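Uracil-dna glycosylase (Deinococcus radiodurans, PDB 4UQM) belongs to the uracil-DNA glycosylase superfamily of DNA-binding proteins, built as an alpha/beta fold around a central four-stranded parallel sheet. Local coordinates at residues A[166-171]-A[188-193]. The protein carries 1 engineered substitution. Numbering follows the deposited sequence.
Sequences AVIKAV and RKKKKL
Lys-190 NZ, gripped by a salt bridge to Asp-165 OD1, a hydrogen bond to Thr-164 OG1 and a weaker one to Glu-161 O, ends a side chain that passes obliquely across Ile-168 of helix 160-172. The buried ammonium thus ties the loop to the helix turns just before 166-171, and Asp-165 would partly offset its charge. No hydrogen bond joins the two segments themselves; their contact is made by carbon, some 5 Å from the bound nucleic acid at the nearest atom. Lys-190 CG lies 4.0 Å from Ile-168 CG1, and the bend at chi2 (-62°) keeps CD near that same carbon. The other branch of Ile-168 serves Leu-193. Its CG2, set anti to the backbone N, packs 3.7 Å from Leu-193 CB and 4.0 Å from Leu-193 CD1, the two side chains crossing nearly at right angles. Ile-168 thus meets both loop residues, one branch each, in the one of its two modelled conformers considered here; Phe-180 and Leu-78 of the sheet also touch it. One residue on, exposed Lys-169 reaches out with an extended chain, and its CE rests 3.8 Å from Leu-193 CD2, adding an aliphatic flank to the leucine. The loop is shaped by a type I turn from Arg-188 to Lys-191, closed by Lys-191 N to Arg-188 O (3.1 Å), and by an overlapping 3-10-type bond from Leu-193 N to Lys-190 O (2.9 Å). Helix and post-strand loop pack together beside the parallel sheet of this superfamily's alpha/beta fold.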
loop_
_atom_site.group_PDB
_atom_site.type_symbol
_atom_site.label_atom_id
_atom_site.label_comp_id
_atom_site.label_asym_id
_atom_site.label_seq_id
_atom_site.Cartn_x
_atom_site.Cartn_y
_atom_site.Cartn_z
ATOM N N ALA A 166 1.561 -10.742 7.630
ATOM C CA ALA A 166 0.379 -10.920 8.466
ATOM C C ALA A 166 -0.808 -10.115 7.947
ATOM O O ALA A 166 -1.958 -10.603 7.980
ATOM C CB ALA A 166 0.689 -10.588 9.928
ATOM N N VAL A 167 -0.553 -8.931 7.415
ATOM C CA VAL A 167 -1.629 -8.124 6.824
ATOM C C VAL A 167 -2.202 -8.828 5.590
ATOM O O VAL A 167 -3.414 -9.002 5.472
ATOM C CB VAL A 167 -1.154 -6.713 6.486
ATOM C CG1 VAL A 167 -2.208 -5.929 5.698
ATOM C CG2 VAL A 167 -0.737 -5.929 7.738
ATOM N N ILE A 168 -1.322 -9.283 4.707
ATOM C CA ILE A 168 -1.698 -10.069 3.509
ATOM C C ILE A 168 -2.504 -11.285 3.916
ATOM O O ILE A 168 -3.551 -11.566 3.345
ATOM C CB ILE A 168 -0.443 -10.560 2.753
ATOM C CG1 ILE A 168 0.264 -9.403 2.026
ATOM C CG2 ILE A 168 -0.779 -11.717 1.789
ATOM C CD1 ILE A 168 -0.443 -8.948 0.767
ATOM N N LYS A 169 -2.015 -12.040 4.913
ATOM C CA LYS A 169 -2.717 -13.218 5.381
ATOM C C LYS A 169 -4.116 -12.899 5.917
ATOM O O LYS A 169 -5.044 -13.666 5.666
ATOM C CB LYS A 169 -1.899 -13.985 6.440
ATOM C CG LYS A 169 -0.696 -14.713 5.787
ATOM C CD LYS A 169 0.131 -15.431 6.836
ATOM C CE LYS A 169 1.605 -15.649 6.438
ATOM N NZ LYS A 169 2.478 -16.130 7.550
ATOM N N ALA A 170 -4.272 -11.777 6.639
ATOM C CA ALA A 170 -5.594 -11.428 7.179
ATOM C C ALA A 170 -6.595 -11.115 6.056
ATOM O O ALA A 170 -7.778 -11.506 6.107
ATOM C CB ALA A 170 -5.482 -10.239 8.085
ATOM N N VAL A 171 -6.124 -10.395 5.039
ATOM C CA VAL A 171 -6.956 -10.105 3.866
ATOM C C VAL A 171 -7.239 -11.392 3.095
ATOM O O VAL A 171 -8.372 -11.610 2.680
ATOM C CB VAL A 171 -6.275 -9.053 2.981
ATOM C CG1 VAL A 171 -7.083 -8.778 1.750
ATOM C CG2 VAL A 171 -6.098 -7.739 3.774
ATOM N N ARG A 188 6.116 -8.623 -4.790
ATOM C CA ARG A 188 5.799 -9.911 -5.399
ATOM C C ARG A 188 6.217 -11.129 -4.581
ATOM O O ARG A 188 5.695 -12.223 -4.815
ATOM C CB ARG A 188 6.341 -9.937 -6.813
ATOM C CG ARG A 188 5.526 -8.990 -7.698
ATOM C CD ARG A 188 6.196 -8.735 -9.022
ATOM N NE ARG A 188 6.059 -9.816 -9.956
ATOM C CZ ARG A 188 6.444 -9.758 -11.236
ATOM N NH1 ARG A 188 7.078 -8.692 -11.722
ATOM N NH2 ARG A 188 6.204 -10.794 -12.017
ATOM N N LYS A 189 7.101 -10.948 -3.597
ATOM C CA LYS A 189 7.443 -12.051 -2.684
ATOM C C LYS A 189 6.213 -12.536 -1.896
ATOM O O LYS A 189 6.228 -13.668 -1.413
ATOM C CB LYS A 189 8.562 -11.625 -1.717
ATOM C CG LYS A 189 9.855 -11.231 -2.383
ATOM C CD LYS A 189 11.030 -11.045 -1.445
ATOM C CE LYS A 189 12.258 -10.565 -2.214
ATOM N NZ LYS A 189 12.626 -11.394 -3.362
ATOM N N LYS A 190 5.174 -11.700 -1.783
ATOM C CA LYS A 190 3.942 -12.067 -1.038
ATOM C C LYS A 190 3.027 -13.017 -1.838
ATOM O O LYS A 190 2.033 -13.541 -1.297
ATOM C CB LYS A 190 3.095 -10.844 -0.678
ATOM C CG LYS A 190 3.750 -9.697 0.009
ATOM C CD LYS A 190 4.286 -10.057 1.304
ATOM C CE LYS A 190 4.597 -8.800 2.116
ATOM N NZ LYS A 190 5.540 -9.185 3.162
ATOM N N LYS A 191 3.313 -13.203 -3.136
ATOM C CA LYS A 191 2.350 -13.930 -3.997
ATOM C C LYS A 191 1.949 -15.294 -3.467
ATOM O O LYS A 191 0.793 -15.630 -3.516
ATOM C CB LYS A 191 2.889 -14.059 -5.417
ATOM C CG LYS A 191 1.911 -14.715 -6.374
ATOM C CD LYS A 191 2.536 -14.763 -7.743
ATOM C CE LYS A 191 1.679 -15.498 -8.740
ATOM N NZ LYS A 191 2.570 -15.770 -9.906
ATOM N N LYS A 192 2.905 -16.072 -2.955
ATOM C CA LYS A 192 2.625 -17.386 -2.399
ATOM C C LYS A 192 1.634 -17.441 -1.232
ATOM O O LYS A 192 1.040 -18.491 -0.970
ATOM C CB LYS A 192 3.935 -18.099 -1.979
ATOM C CG LYS A 192 4.670 -17.467 -0.813
ATOM C CD LYS A 192 5.762 -18.370 -0.246
ATOM C CE LYS A 192 5.209 -19.208 0.909
ATOM N NZ LYS A 192 6.117 -20.231 1.467
ATOM N N LEU A 193 1.453 -16.301 -0.560
ATOM C CA LEU A 193 0.523 -16.231 0.567
ATOM C C LEU A 193 -0.915 -16.086 0.098
ATOM O O LEU A 193 -1.836 -16.230 0.922
ATOM C CB LEU A 193 0.861 -15.001 1.437
ATOM C CG LEU A 193 2.264 -15.016 2.042
ATOM C CD1 LEU A 193 2.497 -13.731 2.817
ATOM C CD2 LEU A 193 2.540 -16.265 2.842
#